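Local atomic coordinates of superoxide dismutase (PDB entry 3JS4), a protein that probably destroys superoxide radicals inside the cell, turning them into oxygen and hydrogen peroxide at an active-site iron ion. Residues A[35-38]-A[39-43]; A[202-205]-A[206-210]; A[210-214]-A[215-219]. One frame throughout, in Å; residues are numbered along the deposited sequence.

Overall arrangement
Interaction 1 comes first along the chain. It joins the loop 35-38 to the start of helix 39-60, in the alpha-hairpin domain. Interaction 2 lies along helix 200-211, and interaction 3 runs from the end of that helix into helix 214-223; both are in the C-terminal domain and share H210. The centres of interactions 1 and 2 are about 14 Å apart, as are those of 2 and 3; 1 and 3 are about 19 Å apart. Loop 35-38 packs on helix 200-211: Y36 stacks on H210, and I37 meets L211. The two family domains therefore meet here. Interactions 1 and 2 lie near the iron site formed by H45, H101, D186 and H190; interaction 3 is farther off.

Interaction 1. Residues A[35-38]-A[39-43]; sequences PYIS and SHLLD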
ATOM      1  N   PRO A  35     -11.036  17.186   0.064  1.00 11.25           N
ATOM      2  CA  PRO A  35      -9.894  18.084   0.058  1.00 10.79           C
ATOM      3  C   PRO A  35      -8.625  17.469   0.680  1.00 10.35           C
ATOM      4  O   PRO A  35      -7.603  18.154   0.757  1.00 10.31           O
ATOM      5  CB  PRO A  35     -10.389  19.264   0.897  1.00 11.21           C
ATOM      6  CG  PRO A  35     -11.303  18.634   1.914  1.00 11.34           C
ATOM      7  CD  PRO A  35     -11.886  17.397   1.260  1.00 11.55           C
ATOM      8  N   TYR A  36      -8.698  16.201   1.093  1.00  9.85           N
ATOM      9  CA  TYR A  36      -7.606  15.499   1.822  1.00  9.73           C
ATOM     10  C   TYR A  36      -6.351  15.186   1.003  1.00  9.42           C
ATOM     11  O   TYR A  36      -5.216  15.195   1.518  1.00  9.20           O
ATOM     12  CB  TYR A  36      -8.164  14.220   2.476  1.00  9.82           C
ATOM     13  CG  TYR A  36      -9.400  14.563   3.267  1.00 11.77           C
ATOM     14  CD1 TYR A  36      -9.299  15.407   4.374  1.00 11.56           C
ATOM     15  CD2 TYR A  36     -10.670  14.130   2.872  1.00 11.87           C
ATOM     16  CE1 TYR A  36     -10.410  15.792   5.101  1.00 13.66           C
ATOM     17  CE2 TYR A  36     -11.824  14.519   3.616  1.00 14.67           C
ATOM     18  CZ  TYR A  36     -11.662  15.355   4.729  1.00 13.89           C
ATOM     19  OH  TYR A  36     -12.717  15.780   5.514  1.00 18.24           O
ATOM     20  N   ILE A  37      -6.570  14.845  -0.256  1.00  8.95           N
ATOM     21  CA  ILE A  37      -5.508  14.722  -1.226  1.00  9.21           C
ATOM     22  C   ILE A  37      -5.985  15.602  -2.358  1.00  9.37           C
ATOM     23  O   ILE A  37      -7.064  15.372  -2.912  1.00  9.40           O
ATOM     24  CB  ILE A  37      -5.343  13.271  -1.719  1.00  9.41           C
ATOM     25  CG1 ILE A  37      -4.983  12.321  -0.543  1.00 10.52           C
ATOM     26  CG2 ILE A  37      -4.315  13.207  -2.846  1.00  8.95           C
ATOM     27  CD1 ILE A  37      -3.582  12.475   0.005  1.00 11.65           C
ATOM     28  N   SER A  38      -5.206  16.633  -2.677  1.00  8.89           N
ATOM     29  CA  SER A  38      -5.661  17.629  -3.635  1.00  8.55           C
ATOM     30  C   SER A  38      -5.691  17.042  -5.034  1.00  8.78           C
ATOM     31  O   SER A  38      -5.075  16.026  -5.319  1.00  7.96           O
ATOM     32  CB  SER A  38      -4.760  18.861  -3.612  1.00  8.67           C
ATOM     33  OG  SER A  38      -3.480  18.542  -4.137  1.00  8.74           O
ATOM     34  N   SER A  39      -6.402  17.714  -5.919  1.00  8.64           N
ATOM     35  CA  SER A  39      -6.480  17.277  -7.290  1.00  9.96           C
ATOM     36  C   SER A  39      -5.070  17.185  -7.938  1.00  9.50           C
ATOM     37  O   SER A  39      -4.714  16.183  -8.607  1.00  8.44           O
ATOM     38  CB  SER A  39      -7.423  18.239  -8.026  1.00  9.30           C
ATOM     39  OG  SER A  39      -7.341  17.980  -9.398  1.00 14.76           O
ATOM     40  N   HIS A  40      -4.271  18.225  -7.707  1.00  9.44           N
ATOM     41  CA  HIS A  40      -2.895  18.315  -8.195  1.00 10.30           C
ATOM     42  C   HIS A  40      -2.017  17.160  -7.659  1.00  9.21           C
ATOM     43  O   HIS A  40      -1.258  16.529  -8.412  1.00  9.25           O
ATOM     44  CB  HIS A  40      -2.330  19.687  -7.798  1.00 11.07           C
ATOM     45  CG  HIS A  40      -0.936  19.955  -8.285  1.00 15.73           C
ATOM     46  ND1 HIS A  40      -0.509  19.642  -9.560  1.00 19.95           N
ATOM     47  CD2 HIS A  40       0.112  20.571  -7.680  1.00 19.12           C
ATOM     48  CE1 HIS A  40       0.752  20.020  -9.707  1.00 20.78           C
ATOM     49  NE2 HIS A  40       1.152  20.583  -8.580  1.00 20.12           N
ATOM     50  N   LEU A  41      -2.130  16.887  -6.372  1.00  8.07           N
ATOM     51  CA  LEU A  41      -1.322  15.818  -5.763  1.00  8.93           C
ATOM     52  C   LEU A  41      -1.731  14.449  -6.300  1.00  8.27           C
ATOM     53  O   LEU A  41      -0.884  13.623  -6.645  1.00  7.38           O
ATOM     54  CB  LEU A  41      -1.422  15.862  -4.245  1.00  7.39           C
ATOM     55  CG  LEU A  41      -0.762  14.737  -3.430  1.00  8.60           C
ATOM     56  CD1 LEU A  41       0.705  14.572  -3.798  1.00  5.22           C
ATOM     57  CD2 LEU A  41      -0.915  15.113  -1.962  1.00  7.38           C
ATOM     58  N   LEU A  42      -3.033  14.217  -6.407  1.00  9.07           N
ATOM     59  CA  LEU A  42      -3.499  12.941  -6.950  1.00  9.20           C
ATOM     60  C   LEU A  42      -3.016  12.755  -8.391  1.00  9.33           C
ATOM     61  O   LEU A  42      -2.613  11.653  -8.795  1.00  8.35           O
ATOM     62  CB  LEU A  42      -5.033  12.860  -6.913  1.00  9.37           C
ATOM     63  CG  LEU A  42      -5.633  11.509  -7.361  1.00 10.64           C
ATOM     64  CD1 LEU A  42      -5.052  10.305  -6.567  1.00 10.46           C
ATOM     65  CD2 LEU A  42      -7.150  11.555  -7.240  1.00 10.37           C
ATOM     66  N   ASP A  43      -3.081  13.830  -9.164  1.00  8.68           N
ATOM     67  CA  ASP A  43      -2.671  13.781 -10.564  1.00  9.50           C
ATOM     68  C   ASP A  43      -1.182  13.435 -10.691  1.00  8.50           C
ATOM     69  O   ASP A  43      -0.801  12.528 -11.417  1.00  7.97           O
ATOM     70  CB  ASP A  43      -3.011  15.111 -11.285  1.00  9.44           C
ATOM     71  CG  ASP A  43      -2.499  15.144 -12.721  1.00 12.54           C
ATOM     72  OD1 ASP A  43      -2.999  14.373 -13.567  1.00 12.58           O
ATOM     73  OD2 ASP A  43      -1.580  15.936 -13.005  1.00 15.85           O
TER
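S38 is the N-cap residue just before helix 39-60, and its carbonyl starts the helical ladder. L42 N donates to S38 O at 2.9 Å. The bond is nearly straight, with an N-H...O angle of 170°. Before S38 the chain is loop, and from S39 it is helical. S38 also caps the helix with its side chain. Its OG sits between the backbone N and the carbonyl carbon (chi1 69°), which directs it to the first turn. There it accepts from L41 N at 3.1 Å. The same OG lies 3.4 Å from L41 CB, so the hydroxyl rests close against the base of that leucine. D195 gives it a second hydrogen-bond partner, through OD1. I37 supplies the apolar half of the contact. Its CG2, anti to the backbone N, touches L41 CG at 3.9 Å and L42 CB at 4.1 Å. The I37 and L41 side chains cross at a slant. L41 also packs on L194 and D195, while L42 reaches L28. The contact of I37 (N') with L42 (N4) is a hydrophobic staple beside a Ser N-cap; that of I37 with L41 is additional. Together they open the first long helix of the alpha-hairpin domain, which carries the iron ligand H45; the L41 and H45 side chains are about 5 Å apart.

Interaction 2. Residues A[202-205]-A[206-210]; sequences KYID and VFLEH
The first torsion of E209 (chi1 -84°) sets CG beside its backbone N and leads the chain back along the helix to D205. The chain then runs extended, and CG comes 3.3 Å from D205 O, with CD almost as near. The carboxylate lies alongside the preceding turn, with OE2 4.0 Å from D205 CB. D205 turns its CG in the same sense, beside its backbone N. The two acid groups stay apart, at 5.0 Å between D205 OD2 and E209 OE2. Their like charges would probably disfavour a closer approach, and K201 forms a salt bridge with D205 OD1. Next to D205 in the chain, V206 rests its CG2 3.4 Å from K202 O. This is the regular i to i+4 pattern of an alpha-helix: V206, F207, L208 and E209 donate in turn to K202, Y203, I204 and D205. The F207 N to Y203 O bond is 2.9 Å, while the E209 bond is more bent, at 139°, just where the helix widens into a pi-type turn at 207-210. On the side facing the protein, I204 CG2 meets L208 CD1 at 4.2 Å. Both side chains pack on T139 of helix 131-144. The Y203 ring points towards the metal site, where its OH is hydrogen-bonded to the main-chain O of iron-binding D186 and to Y104 OH. Beside it, F207 packs on M185 and M108.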
ATOM      1  N   LYS A 202       0.887  15.280   9.749  1.00  9.80           N
ATOM      2  CA  LYS A 202      -0.388  15.842   9.302  1.00 10.14           C
ATOM      3  C   LYS A 202      -1.054  14.936   8.283  1.00  8.57           C
ATOM      4  O   LYS A 202      -2.235  14.666   8.383  1.00  7.37           O
ATOM      5  CB  LYS A 202      -0.245  17.264   8.739  1.00 10.58           C
ATOM      6  CG  LYS A 202      -1.162  18.208   9.439  1.00 15.36           C
ATOM      7  CD  LYS A 202      -1.241  19.579   8.774  1.00 21.71           C
ATOM      8  CE  LYS A 202      -2.576  20.233   9.108  1.00 25.18           C
ATOM      9  NZ  LYS A 202      -2.695  21.613   8.532  1.00 27.74           N
ATOM     10  N   TYR A 203      -0.272  14.449   7.320  1.00  7.46           N
ATOM     11  CA  TYR A 203      -0.764  13.490   6.317  1.00  7.39           C
ATOM     12  C   TYR A 203      -1.207  12.157   6.937  1.00  7.10           C
ATOM     13  O   TYR A 203      -2.217  11.589   6.526  1.00  6.90           O
ATOM     14  CB  TYR A 203       0.319  13.235   5.252  1.00  7.42           C
ATOM     15  CG  TYR A 203       0.191  11.948   4.450  1.00  6.99           C
ATOM     16  CD1 TYR A 203      -0.772  11.814   3.447  1.00  9.14           C
ATOM     17  CD2 TYR A 203       1.095  10.914   4.625  1.00  8.15           C
ATOM     18  CE1 TYR A 203      -0.866  10.637   2.686  1.00  9.66           C
ATOM     19  CE2 TYR A 203       1.011   9.745   3.884  1.00 10.28           C
ATOM     20  CZ  TYR A 203       0.040   9.616   2.902  1.00 10.64           C
ATOM     21  OH  TYR A 203      -0.038   8.453   2.146  1.00 12.12           O
ATOM     22  N   ILE A 204      -0.449  11.648   7.905  1.00  7.00           N
ATOM     23  CA  ILE A 204      -0.847  10.396   8.584  1.00  7.83           C
ATOM     24  C   ILE A 204      -2.177  10.589   9.348  1.00  7.80           C
ATOM     25  O   ILE A 204      -3.054   9.714   9.323  1.00  7.73           O
ATOM     26  CB  ILE A 204       0.260   9.844   9.530  1.00  7.58           C
ATOM     27  CG1 ILE A 204       1.523   9.507   8.729  1.00  8.69           C
ATOM     28  CG2 ILE A 204      -0.232   8.563  10.243  1.00  7.39           C
ATOM     29  CD1 ILE A 204       2.739   9.207   9.584  1.00  6.12           C
ATOM     30  N   ASP A 205      -2.315  11.740  10.008  1.00  8.59           N
ATOM     31  CA  ASP A 205      -3.540  12.087  10.720  1.00  9.09           C
ATOM     32  C   ASP A 205      -4.726  12.090   9.787  1.00  8.76           C
ATOM     33  O   ASP A 205      -5.758  11.496  10.096  1.00  8.50           O
ATOM     34  CB  ASP A 205      -3.432  13.445  11.407  1.00  9.28           C
ATOM     35  CG  ASP A 205      -2.462  13.447  12.574  1.00 13.03           C
ATOM     36  OD1 ASP A 205      -1.998  12.366  13.003  1.00 16.09           O
ATOM     37  OD2 ASP A 205      -2.172  14.558  13.071  1.00 17.34           O
ATOM     38  N   VAL A 206      -4.563  12.750   8.641  1.00  8.48           N
ATOM     39  CA  VAL A 206      -5.604  12.829   7.643  1.00  9.02           C
ATOM     40  C   VAL A 206      -5.950  11.440   7.073  1.00  8.48           C
ATOM     41  O   VAL A 206      -7.130  11.114   6.868  1.00  7.69           O
ATOM     42  CB  VAL A 206      -5.203  13.809   6.537  1.00  8.95           C
ATOM     43  CG1 VAL A 206      -6.074  13.619   5.327  1.00 10.83           C
ATOM     44  CG2 VAL A 206      -5.308  15.239   7.048  1.00 11.50           C
ATOM     45  N   PHE A 207      -4.922  10.622   6.826  1.00  8.13           N
ATOM     46  CA  PHE A 207      -5.155   9.257   6.343  1.00  7.55           C
ATOM     47  C   PHE A 207      -6.089   8.448   7.277  1.00  7.44           C
ATOM     48  O   PHE A 207      -7.073   7.818   6.839  1.00  7.41           O
ATOM     49  CB  PHE A 207      -3.813   8.525   6.170  1.00  7.92           C
ATOM     50  CG  PHE A 207      -3.945   7.135   5.568  1.00  9.31           C
ATOM     51  CD1 PHE A 207      -3.930   6.959   4.183  1.00  8.85           C
ATOM     52  CD2 PHE A 207      -4.074   6.017   6.384  1.00  8.77           C
ATOM     53  CE1 PHE A 207      -4.034   5.672   3.591  1.00  8.22           C
ATOM     54  CE2 PHE A 207      -4.198   4.715   5.814  1.00  9.90           C
ATOM     55  CZ  PHE A 207      -4.170   4.549   4.418  1.00  9.85           C
ATOM     56  N   LEU A 208      -5.777   8.459   8.561  1.00  7.58           N
ATOM     57  CA  LEU A 208      -6.560   7.706   9.540  1.00  7.93           C
ATOM     58  C   LEU A 208      -7.931   8.332   9.744  1.00  8.56           C
ATOM     59  O   LEU A 208      -8.912   7.627  10.021  1.00  8.21           O
ATOM     60  CB  LEU A 208      -5.808   7.660  10.879  1.00  8.09           C
ATOM     61  CG  LEU A 208      -4.558   6.759  10.908  1.00  8.61           C
ATOM     62  CD1 LEU A 208      -3.710   7.071  12.147  1.00  6.47           C
ATOM     63  CD2 LEU A 208      -4.941   5.262  10.861  1.00  7.19           C
ATOM     64  N   GLU A 209      -7.996   9.662   9.637  1.00  8.78           N
ATOM     65  CA  GLU A 209      -9.226  10.391   9.972  1.00  9.75           C
ATOM     66  C   GLU A 209     -10.278  10.342   8.867  1.00  9.29           C
ATOM     67  O   GLU A 209     -11.478  10.302   9.166  1.00  8.68           O
ATOM     68  CB  GLU A 209      -8.918  11.853  10.347  1.00  9.69           C
ATOM     69  CG  GLU A 209      -8.508  12.006  11.821  1.00 15.05           C
ATOM     70  CD  GLU A 209      -7.796  13.312  12.134  1.00 21.38           C
ATOM     71  OE1 GLU A 209      -7.987  14.301  11.395  1.00 25.67           O
ATOM     72  OE2 GLU A 209      -7.039  13.357  13.125  1.00 25.08           O
ATOM     73  N   HIS A 210      -9.819  10.357   7.609  1.00  8.24           N
ATOM     74  CA  HIS A 210     -10.709  10.553   6.462  1.00  8.68           C
ATOM     75  C   HIS A 210     -10.473   9.684   5.230  1.00  8.13           C
ATOM     76  O   HIS A 210     -11.287   9.724   4.316  1.00  8.22           O
ATOM     77  CB  HIS A 210     -10.737  12.037   6.054  1.00  8.89           C
ATOM     78  CG  HIS A 210     -11.353  12.924   7.093  1.00 10.36           C
ATOM     79  ND1 HIS A 210     -12.699  12.894   7.388  1.00 12.24           N
ATOM     80  CD2 HIS A 210     -10.804  13.830   7.941  1.00 12.18           C
ATOM     81  CE1 HIS A 210     -12.956  13.749   8.365  1.00 10.58           C
ATOM     82  NE2 HIS A 210     -11.830  14.341   8.706  1.00 11.97           N
TER

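Interaction 3. Residues A[210-214]-A[215-219]; sequences HLLNW and DFVLG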
ATOM      1  N   HIS A 210      -9.819  10.357   7.609  1.00  8.24           N
ATOM      2  CA  HIS A 210     -10.709  10.553   6.462  1.00  8.68           C
ATOM      3  C   HIS A 210     -10.473   9.684   5.230  1.00  8.13           C
ATOM      4  O   HIS A 210     -11.287   9.724   4.316  1.00  8.22           O
ATOM      5  CB  HIS A 210     -10.737  12.037   6.054  1.00  8.89           C
ATOM      6  CG  HIS A 210     -11.353  12.924   7.093  1.00 10.36           C
ATOM      7  ND1 HIS A 210     -12.699  12.894   7.388  1.00 12.24           N
ATOM      8  CD2 HIS A 210     -10.804  13.830   7.941  1.00 12.18           C
ATOM      9  CE1 HIS A 210     -12.956  13.749   8.365  1.00 10.58           C
ATOM     10  NE2 HIS A 210     -11.830  14.341   8.706  1.00 11.97           N
ATOM     11  N   LEU A 211      -9.395   8.889   5.210  1.00  7.74           N
ATOM     12  CA  LEU A 211      -9.048   8.113   4.004  1.00  8.30           C
ATOM     13  C   LEU A 211      -9.119   6.586   4.114  1.00  7.66           C
ATOM     14  O   LEU A 211      -9.643   5.946   3.202  1.00  6.93           O
ATOM     15  CB  LEU A 211      -7.677   8.521   3.468  1.00  8.72           C
ATOM     16  CG  LEU A 211      -7.567   9.962   2.927  1.00  8.85           C
ATOM     17  CD1 LEU A 211      -6.086  10.276   2.698  1.00 10.32           C
ATOM     18  CD2 LEU A 211      -8.352  10.154   1.642  1.00  9.98           C
ATOM     19  N   LEU A 212      -8.594   6.008   5.204  1.00  7.50           N
ATOM     20  CA  LEU A 212      -8.460   4.543   5.310  1.00  7.45           C
ATOM     21  C   LEU A 212      -9.764   3.840   4.939  1.00  7.83           C
ATOM     22  O   LEU A 212     -10.819   4.174   5.468  1.00  7.17           O
ATOM     23  CB  LEU A 212      -8.050   4.104   6.728  1.00  6.67           C
ATOM     24  CG  LEU A 212      -7.901   2.626   7.100  1.00  8.96           C
ATOM     25  CD1 LEU A 212      -6.910   1.828   6.187  1.00  7.85           C
ATOM     26  CD2 LEU A 212      -7.446   2.544   8.567  1.00  8.18           C
ATOM     27  N   ASN A 213      -9.671   2.843   4.065  1.00  7.49           N
ATOM     28  CA  ASN A 213     -10.841   2.132   3.600  1.00  8.42           C
ATOM     29  C   ASN A 213     -11.009   0.824   4.368  1.00  8.99           C
ATOM     30  O   ASN A 213     -10.376  -0.199   4.049  1.00  7.74           O
ATOM     31  CB  ASN A 213     -10.708   1.860   2.102  1.00  8.45           C
ATOM     32  CG  ASN A 213     -11.973   1.283   1.483  1.00 10.44           C
ATOM     33  OD1 ASN A 213     -12.934   0.894   2.179  1.00  9.09           O
ATOM     34  ND2 ASN A 213     -11.986   1.234   0.153  1.00  9.95           N
ATOM     35  N   TRP A 214     -11.868   0.868   5.384  1.00  9.82           N
ATOM     36  CA  TRP A 214     -12.121  -0.307   6.200  1.00 10.93           C
ATOM     37  C   TRP A 214     -12.869  -1.393   5.425  1.00 11.45           C
ATOM     38  O   TRP A 214     -12.749  -2.561   5.757  1.00 11.43           O
ATOM     39  CB  TRP A 214     -12.908   0.061   7.454  1.00 10.95           C
ATOM     40  CG  TRP A 214     -12.157   0.795   8.515  1.00 10.02           C
ATOM     41  CD1 TRP A 214     -12.407   2.069   8.957  1.00 11.16           C
ATOM     42  CD2 TRP A 214     -11.063   0.304   9.306  1.00  9.76           C
ATOM     43  NE1 TRP A 214     -11.534   2.401   9.973  1.00  9.69           N
ATOM     44  CE2 TRP A 214     -10.692   1.343  10.200  1.00  8.85           C
ATOM     45  CE3 TRP A 214     -10.348  -0.905   9.335  1.00  8.02           C
ATOM     46  CZ2 TRP A 214      -9.639   1.212  11.112  1.00  8.64           C
ATOM     47  CZ3 TRP A 214      -9.293  -1.040  10.249  1.00  8.80           C
ATOM     48  CH2 TRP A 214      -8.960   0.005  11.132  1.00  9.12           C
ATOM     49  N   ASP A 215     -13.656  -1.020   4.411  1.00 12.19           N
ATOM     50  CA  ASP A 215     -14.339  -2.033   3.582  1.00 13.08           C
ATOM     51  C   ASP A 215     -13.302  -2.912   2.870  1.00 12.65           C
ATOM     52  O   ASP A 215     -13.520  -4.114   2.673  1.00 12.23           O
ATOM     53  CB  ASP A 215     -15.262  -1.410   2.517  1.00 13.44           C
ATOM     54  CG  ASP A 215     -16.249  -0.389   3.095  1.00 17.59           C
ATOM     55  OD1 ASP A 215     -16.589  -0.487   4.299  1.00 20.30           O
ATOM     56  OD2 ASP A 215     -16.677   0.523   2.331  1.00 20.95           O
ATOM     57  N   PHE A 216     -12.188  -2.303   2.460  1.00 11.92           N
ATOM     58  CA  PHE A 216     -11.128  -3.059   1.801  1.00 11.63           C
ATOM     59  C   PHE A 216     -10.495  -4.068   2.777  1.00 11.65           C
ATOM     60  O   PHE A 216     -10.427  -5.267   2.487  1.00 12.01           O
ATOM     61  CB  PHE A 216     -10.091  -2.119   1.169  1.00 11.17           C
ATOM     62  CG  PHE A 216      -9.069  -2.819   0.300  1.00 11.88           C
ATOM     63  CD1 PHE A 216      -9.461  -3.503  -0.855  1.00 12.91           C
ATOM     64  CD2 PHE A 216      -7.715  -2.777   0.630  1.00 11.27           C
ATOM     65  CE1 PHE A 216      -8.511  -4.140  -1.668  1.00 12.72           C
ATOM     66  CE2 PHE A 216      -6.763  -3.401  -0.162  1.00 10.48           C
ATOM     67  CZ  PHE A 216      -7.149  -4.081  -1.311  1.00 11.31           C
ATOM     68  N   VAL A 217     -10.048  -3.580   3.931  1.00 11.52           N
ATOM     69  CA  VAL A 217      -9.500  -4.405   5.005  1.00 11.14           C
ATOM     70  C   VAL A 217     -10.388  -5.606   5.342  1.00 11.74           C
ATOM     71  O   VAL A 217      -9.926  -6.760   5.310  1.00 11.46           O
ATOM     72  CB  VAL A 217      -9.313  -3.556   6.278  1.00 11.07           C
ATOM     73  CG1 VAL A 217      -8.710  -4.396   7.394  1.00 10.60           C
ATOM     74  CG2 VAL A 217      -8.440  -2.335   5.978  1.00  9.74           C
ATOM     75  N   LEU A 218     -11.652  -5.319   5.667  1.00 12.30           N
ATOM     76  CA  LEU A 218     -12.637  -6.345   6.005  1.00 13.24           C
ATOM     77  C   LEU A 218     -12.814  -7.352   4.890  1.00 13.98           C
ATOM     78  O   LEU A 218     -12.743  -8.565   5.131  1.00 14.44           O
ATOM     79  CB  LEU A 218     -13.987  -5.705   6.369  1.00 13.31           C
ATOM     80  CG  LEU A 218     -15.145  -6.625   6.759  1.00 13.40           C
ATOM     81  CD1 LEU A 218     -14.800  -7.496   7.977  1.00 12.99           C
ATOM     82  CD2 LEU A 218     -16.436  -5.810   7.005  1.00 13.00           C
ATOM     83  N   GLY A 219     -13.009  -6.842   3.675  1.00 14.56           N
ATOM     84  CA  GLY A 219     -13.197  -7.670   2.495  1.00 15.52           C
ATOM     85  C   GLY A 219     -12.057  -8.644   2.265  1.00 16.24           C
ATOM     86  O   GLY A 219     -12.294  -9.799   1.899  1.00 16.57           O
TER
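L212 leads out of the preceding helix, and its CD1 reaches V217 CG2 at 4.4 Å. Its other methyl, CD2, lies over one face of the W214 ring, offset toward the rim. N213 follows as the N-cap of helix 214-223. Its CG stands anti to the backbone N (chi1 -172°), which carries OD1 forward to the first turn. OD1 accepts weakly from two amides, D215 N at 3.0 Å and F216 N at 3.3 Å. The other end of the amide, ND2, makes a weak hydrogen bond to Q106 O. The side chains of N213 and D215 cross at about a right angle, with amide and carboxylate planes 77° apart. D215 turns its OD2 to a salt bridge with K109. This is an Asn N-cap, here made of two weak bonds. It begins a helix of the C-terminal domain that packs against the antiparallel sheet. N213 O adds a weak but straight bond from V217 N, 3.4 Å long, and a weak, bent one from F216 N. W214 comes next. L218 N donates to W214 O at 3.0 Å, with an angle of 172°. The indole lies side by side with V217, pointing the same way, and CE3 approaches V217 CG2 at 4.1 Å. Its NE1 donates to G114 O, and the ring also packs on L120, I124 and L153.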